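Local structure of xylanase Y (Bacillus halodurans, 1WU4) at residues A[27-31]-A[346-350]; A[31-36]-A[365-370]. The protein hydrolyses xylooligosaccharides of three or more units, releasing xylose from the reducing end with inversion of anomeric configuration. The protein carries 1 engineered substitution. One frame throughout, in Å; residues are numbered along the deposited sequence.

Contact 1 of 2, residues A[27-31]-A[346-350]; sequences EIQER and LFWNT. With NI (nickel (II) ion), chain B.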
loop_
_atom_site.group_PDB
_atom_site.type_symbol
_atom_site.label_atom_id
_atom_site.label_comp_id
_atom_site.label_asym_id
_atom_site.label_seq_id
_atom_site.Cartn_x
_atom_site.Cartn_y
_atom_site.Cartn_z
ATOM N N GLU A 27 11.286 -9.984 21.740
ATOM C CA GLU A 27 11.099 -10.822 20.564
ATOM C C GLU A 27 10.464 -10.054 19.408
ATOM O O GLU A 27 10.758 -10.325 18.243
ATOM C CB GLU A 27 10.275 -12.062 20.923
ATOM C CG GLU A 27 11.050 -13.063 21.787
ATOM C CD GLU A 27 12.317 -13.565 21.103
ATOM O OE1 GLU A 27 12.214 -14.148 20.006
ATOM O OE2 GLU A 27 13.419 -13.378 21.661
ATOM N N ILE A 28 9.601 -9.092 19.726
ATOM C CA ILE A 28 8.965 -8.279 18.696
ATOM C C ILE A 28 10.039 -7.416 18.030
ATOM O O ILE A 28 10.114 -7.348 16.802
ATOM C CB ILE A 28 7.871 -7.373 19.303
ATOM C CG1 ILE A 28 6.724 -8.235 19.830
ATOM C CG2 ILE A 28 7.348 -6.395 18.253
ATOM C CD1 ILE A 28 5.748 -7.487 20.720
ATOM N N GLN A 29 10.869 -6.762 18.839
ATOM C CA GLN A 29 11.939 -5.922 18.304
ATOM C C GLN A 29 12.841 -6.744 17.390
ATOM O O GLN A 29 13.199 -6.314 16.296
ATOM C CB GLN A 29 12.781 -5.321 19.440
ATOM C CG GLN A 29 14.131 -4.765 18.978
ATOM C CD GLN A 29 14.936 -4.104 20.092
ATOM O OE1 GLN A 29 14.842 -4.483 21.261
ATOM N NE2 GLN A 29 15.751 -3.121 19.724
ATOM N N GLU A 30 13.205 -7.933 17.853
ATOM C CA GLU A 30 14.071 -8.822 17.092
ATOM C C GLU A 30 13.439 -9.258 15.771
ATOM O O GLU A 30 14.095 -9.271 14.730
ATOM C CB GLU A 30 14.406 -10.050 17.944
ATOM C CG GLU A 30 15.195 -11.131 17.233
ATOM C CD GLU A 30 15.526 -12.295 18.147
ATOM O OE1 GLU A 30 14.714 -12.587 19.052
ATOM O OE2 GLU A 30 16.587 -12.921 17.951
ATOM N N ARG A 31 12.158 -9.607 15.820
ATOM C CA ARG A 31 11.443 -10.068 14.640
ATOM C C ARG A 31 11.293 -8.973 13.585
ATOM O O ARG A 31 11.449 -9.230 12.390
ATOM C CB ARG A 31 10.073 -10.609 15.059
ATOM C CG ARG A 31 9.285 -11.277 13.952
ATOM C CD ARG A 31 10.029 -12.452 13.323
ATOM N NE ARG A 31 9.167 -13.113 12.352
ATOM C CZ ARG A 31 8.196 -13.962 12.671
ATOM N NH1 ARG A 31 7.972 -14.279 13.942
ATOM N NH2 ARG A 31 7.414 -14.456 11.723
ATOM N N LEU A 346 -1.041 -16.669 13.506
ATOM C CA LEU A 346 -0.748 -17.354 12.253
ATOM C C LEU A 346 0.390 -16.635 11.538
ATOM O O LEU A 346 1.332 -17.263 11.057
ATOM C CB LEU A 346 -1.990 -17.384 11.353
ATOM C CG LEU A 346 -1.815 -18.054 9.984
ATOM C CD1 LEU A 346 -1.396 -19.507 10.170
ATOM C CD2 LEU A 346 -3.115 -17.967 9.195
ATOM N N PHE A 347 0.295 -15.311 11.478
ATOM C CA PHE A 347 1.312 -14.493 10.829
ATOM C C PHE A 347 2.663 -14.660 11.525
ATOM O O PHE A 347 3.693 -14.830 10.867
ATOM C CB PHE A 347 0.863 -13.027 10.840
ATOM C CG PHE A 347 1.867 -12.065 10.263
ATOM C CD1 PHE A 347 2.498 -12.326 9.048
ATOM C CD2 PHE A 347 2.154 -10.873 10.922
ATOM C CE1 PHE A 347 3.401 -11.408 8.498
ATOM C CE2 PHE A 347 3.052 -9.949 10.381
ATOM C CZ PHE A 347 3.675 -10.220 9.166
ATOM N N TRP A 348 2.666 -14.631 12.854
ATOM C CA TRP A 348 3.910 -14.794 13.594
ATOM C C TRP A 348 4.564 -16.132 13.253
ATOM O O TRP A 348 5.788 -16.229 13.144
ATOM C CB TRP A 348 3.651 -14.711 15.103
ATOM C CG TRP A 348 4.907 -14.730 15.925
ATOM C CD1 TRP A 348 5.587 -15.828 16.371
ATOM C CD2 TRP A 348 5.648 -13.590 16.373
ATOM N NE1 TRP A 348 6.706 -15.440 17.072
ATOM C CE2 TRP A 348 6.768 -14.072 17.088
ATOM C CE3 TRP A 348 5.474 -12.205 16.240
ATOM C CZ2 TRP A 348 7.712 -13.217 17.670
ATOM C CZ3 TRP A 348 6.414 -11.354 16.819
ATOM C CH2 TRP A 348 7.519 -11.866 17.526
ATOM N N ASN A 349 3.739 -17.156 13.066
ATOM C CA ASN A 349 4.237 -18.489 12.757
ATOM C C ASN A 349 4.447 -18.753 11.269
ATOM O O ASN A 349 4.644 -19.897 10.860
ATOM C CB ASN A 349 3.289 -19.532 13.348
ATOM C CG ASN A 349 3.254 -19.485 14.865
ATOM O OD1 ASN A 349 2.186 -19.423 15.473
ATOM N ND2 ASN A 349 4.428 -19.519 15.483
ATOM N N THR A 350 4.407 -17.695 10.466
ATOM C CA THR A 350 4.611 -17.814 9.027
ATOM C C THR A 350 5.905 -17.106 8.636
ATOM O O THR A 350 6.015 -15.891 8.771
ATOM C CB THR A 350 3.455 -17.167 8.234
ATOM O OG1 THR A 350 2.218 -17.800 8.579
ATOM C CG2 THR A 350 3.688 -17.310 6.735
HETATM NI NI NI B . 14.909 -13.854 20.481
#
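Arg31 reaches from helix 25-40 across the indole of Trp348 to the end of helix 340-348. Its CB lies above the rim of the indole face, 3.8 Å from Trp348 CH2. CG lies over the face of the six-membered ring, 4.3 Å from the ring centroid, in a CH-pi contact. The chain bends at chi2 (58°) and is extended at chi3, which carries the guanidinium on along the indole towards the Trp348 backbone. There CZ stands over the five-membered ring in a cation-pi contact, 4.6 Å from its centroid. NH1 comes closest to the indole, 3.4 Å from Trp348 CE2. The guanidinium does not lie flat on the ring; the two planes are 65° apart.

In this (alpha/alpha)6-barrel enzyme of glycoside hydrolase family 8, the contact joins an early helix to one near the end of the chain. Trp348 is the last helical residue before Asn349 leaves helical geometry, and the arginine takes its carbonyl at this helix end. Both terminal nitrogens hold Trp348 O. Arg31 NH2 donates to Trp348 O at 2.8 Å (153°) from above the carbonyl plane. The bond from NH1 is more bent, in that plane and on a lone pair.

Trp348 runs the opposite way to Arg31. Its CH2 corner meets Glu27 O at the ring edge, and its CZ3 touches Ile28 CG1. Tyr23 stacks on the same indole. One turn apart on helix 25-40, Glu27 OE2 and Glu30 OE1 bind a nickel ion at 2.0 and 1.9 Å.

Contact 2 of 2, residues A[31-36]-A[365-370]; sequences RVKDTW and YLFAML
Met369 fits its CE methyl against both Arg31 CG, at 3.4 Å, and the hydroxyl oxygen Thr35 OG1, at 3.2 Å. Bends at chi2 and chi3 turn this methyl towards helix 25-40. The apolar contacts spread along the two helices. Val32 CG2 lies 3.8 Å from Met369 CG, and its CG1 meets Leu370 CD2. Thr35 CG2 touches both Tyr365 CD2 and Leu366 CD1. Leu366 CD2 reaches the edge of the Trp36 indole at CE3, 4.0 Å away. The helix segments are nearly antiparallel, at 158°, with axes 9.9 Å apart. This is helix packing within the (alpha/alpha)6 barrel, away from the predicted catalytic residues.

The polar contacts run along one flank, where Arg31, Thr35 and Tyr365 gather. Arg31 NH2 donates to Tyr365 OH at 2.8 Å, almost straight (164°) and close to the guanidinium plane. Tyr365 OH also bonds to Thr350 O. Thr35 OG1 donates to Arg31 O in its own helix at 2.8 Å; Thr35 N reaches the same oxygen from the opposite face.

The threonine hydroxyl is thus satisfied within its helix, and its methyl packs across. The phenol, with two partners, is probably well fixed in rotation.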
loop_
_atom_site.group_PDB
_atom_site.type_symbol
_atom_site.label_atom_id
_atom_site.label_comp_id
_atom_site.label_asym_id
_atom_site.label_seq_id
_atom_site.Cartn_x
_atom_site.Cartn_y
_atom_site.Cartn_z
ATOM N N ARG A 31 12.158 -9.607 15.820
ATOM C CA ARG A 31 11.443 -10.068 14.640
ATOM C C ARG A 31 11.293 -8.973 13.585
ATOM O O ARG A 31 11.449 -9.230 12.390
ATOM C CB ARG A 31 10.073 -10.609 15.059
ATOM C CG ARG A 31 9.285 -11.277 13.952
ATOM C CD ARG A 31 10.029 -12.452 13.323
ATOM N NE ARG A 31 9.167 -13.113 12.352
ATOM C CZ ARG A 31 8.196 -13.962 12.671
ATOM N NH1 ARG A 31 7.972 -14.279 13.942
ATOM N NH2 ARG A 31 7.414 -14.456 11.723
ATOM N N VAL A 32 10.991 -7.755 14.024
ATOM C CA VAL A 32 10.844 -6.642 13.093
ATOM C C VAL A 32 12.182 -6.374 12.405
ATOM O O VAL A 32 12.246 -6.239 11.183
ATOM C CB VAL A 32 10.379 -5.359 13.816
ATOM C CG1 VAL A 32 10.378 -4.183 12.847
ATOM C CG2 VAL A 32 8.979 -5.562 14.386
ATOM N N LYS A 33 13.253 -6.304 13.191
ATOM C CA LYS A 33 14.576 -6.054 12.634
ATOM C C LYS A 33 14.986 -7.166 11.674
ATOM O O LYS A 33 15.508 -6.897 10.591
ATOM C CB LYS A 33 15.615 -5.927 13.753
ATOM C CG LYS A 33 17.033 -5.673 13.250
ATOM C CD LYS A 33 17.989 -5.399 14.401
ATOM C CE LYS A 33 19.415 -5.199 13.904
ATOM N NZ LYS A 33 19.958 -6.431 13.267
ATOM N N ASP A 34 14.751 -8.416 12.067
ATOM C CA ASP A 34 15.111 -9.543 11.216
ATOM C C ASP A 34 14.365 -9.502 9.885
ATOM O O ASP A 34 14.938 -9.799 8.837
ATOM C CB ASP A 34 14.838 -10.870 11.931
ATOM C CG ASP A 34 15.792 -11.120 13.088
ATOM O OD1 ASP A 34 16.732 -10.317 13.276
ATOM O OD2 ASP A 34 15.605 -12.123 13.809
ATOM N N THR A 35 13.089 -9.132 9.926
ATOM C CA THR A 35 12.297 -9.046 8.704
ATOM C C THR A 35 12.906 -7.993 7.782
ATOM O O THR A 35 13.098 -8.233 6.590
ATOM C CB THR A 35 10.835 -8.677 9.015
ATOM O OG1 THR A 35 10.275 -9.660 9.897
ATOM C CG2 THR A 35 10.014 -8.632 7.739
ATOM N N TRP A 36 13.216 -6.828 8.345
ATOM C CA TRP A 36 13.826 -5.750 7.578
ATOM C C TRP A 36 15.146 -6.200 6.958
ATOM O O TRP A 36 15.380 -5.989 5.766
ATOM C CB TRP A 36 14.058 -4.527 8.475
ATOM C CG TRP A 36 15.036 -3.535 7.914
ATOM C CD1 TRP A 36 16.378 -3.472 8.169
ATOM C CD2 TRP A 36 14.759 -2.486 6.976
ATOM N NE1 TRP A 36 16.952 -2.451 7.449
ATOM C CE2 TRP A 36 15.981 -1.830 6.708
ATOM C CE3 TRP A 36 13.597 -2.038 6.334
ATOM C CZ2 TRP A 36 16.074 -0.749 5.825
ATOM C CZ3 TRP A 36 13.691 -0.959 5.455
ATOM C CH2 TRP A 36 14.921 -0.329 5.211
ATOM N N TYR A 365 4.305 -8.433 3.990
ATOM C CA TYR A 365 4.792 -8.992 5.243
ATOM C C TYR A 365 5.462 -7.905 6.094
ATOM O O TYR A 365 5.139 -7.745 7.271
ATOM C CB TYR A 365 5.786 -10.112 4.924
ATOM C CG TYR A 365 6.127 -11.043 6.066
ATOM C CD1 TYR A 365 5.770 -12.391 6.016
ATOM C CD2 TYR A 365 6.868 -10.597 7.160
ATOM C CE1 TYR A 365 6.149 -13.274 7.018
ATOM C CE2 TYR A 365 7.253 -11.474 8.172
ATOM C CZ TYR A 365 6.892 -12.809 8.090
ATOM O OH TYR A 365 7.307 -13.686 9.066
ATOM N N LEU A 366 6.391 -7.151 5.506
ATOM C CA LEU A 366 7.067 -6.108 6.269
ATOM C C LEU A 366 6.096 -5.024 6.728
ATOM O O LEU A 366 6.200 -4.540 7.853
ATOM C CB LEU A 366 8.221 -5.488 5.466
ATOM C CG LEU A 366 8.993 -4.368 6.182
ATOM C CD1 LEU A 366 9.501 -4.854 7.533
ATOM C CD2 LEU A 366 10.157 -3.910 5.319
ATOM N N PHE A 367 5.158 -4.634 5.869
ATOM C CA PHE A 367 4.191 -3.619 6.273
ATOM C C PHE A 367 3.402 -4.102 7.492
ATOM O O PHE A 367 3.182 -3.345 8.437
ATOM C CB PHE A 367 3.221 -3.281 5.135
ATOM C CG PHE A 367 3.787 -2.340 4.105
ATOM C CD1 PHE A 367 4.531 -1.225 4.483
ATOM C CD2 PHE A 367 3.537 -2.549 2.754
ATOM C CE1 PHE A 367 5.016 -0.329 3.528
ATOM C CE2 PHE A 367 4.014 -1.660 1.792
ATOM C CZ PHE A 367 4.754 -0.548 2.182
ATOM N N ALA A 368 2.991 -5.366 7.471
ATOM C CA ALA A 368 2.238 -5.933 8.587
ATOM C C ALA A 368 3.095 -6.016 9.851
ATOM O O ALA A 368 2.601 -5.797 10.958
ATOM C CB ALA A 368 1.714 -7.308 8.212
ATOM N N MET A 369 4.379 -6.325 9.688
ATOM C CA MET A 369 5.277 -6.414 10.834
ATOM C C MET A 369 5.425 -5.031 11.462
ATOM O O MET A 369 5.449 -4.892 12.685
ATOM C CB MET A 369 6.651 -6.933 10.403
ATOM C CG MET A 369 7.442 -7.579 11.530
ATOM S SD MET A 369 6.626 -9.066 12.178
ATOM C CE MET A 369 7.436 -10.335 11.242
ATOM N N LEU A 370 5.521 -4.004 10.625
ATOM C CA LEU A 370 5.651 -2.644 11.128
ATOM C C LEU A 370 4.358 -2.195 11.810
ATOM O O LEU A 370 4.385 -1.689 12.929
ATOM C CB LEU A 370 5.990 -1.676 9.989
ATOM C CG LEU A 370 7.378 -1.815 9.355
ATOM C CD1 LEU A 370 7.480 -0.899 8.147
ATOM C CD2 LEU A 370 8.454 -1.474 10.380
#

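Overall arrangement
Both contacts use helix 25-40 and share Arg31, and their centres lie about 8 Å apart. Contact 1 is partly buried, about 21 Å from the centre of the chain, and its first segment carries the nickel site. Contact 2 is buried, about 15 Å from that centre. Their partners, helices 340-348 and 358-372, follow each other in the chain. Contact 1 depends mainly on a charged group and an indole at a helix end. Contact 2 is mostly apolar packing along two helices, with polar bonds along one flank. Phe347 packs on Ala368 and Met369, which joins the two contacts directly.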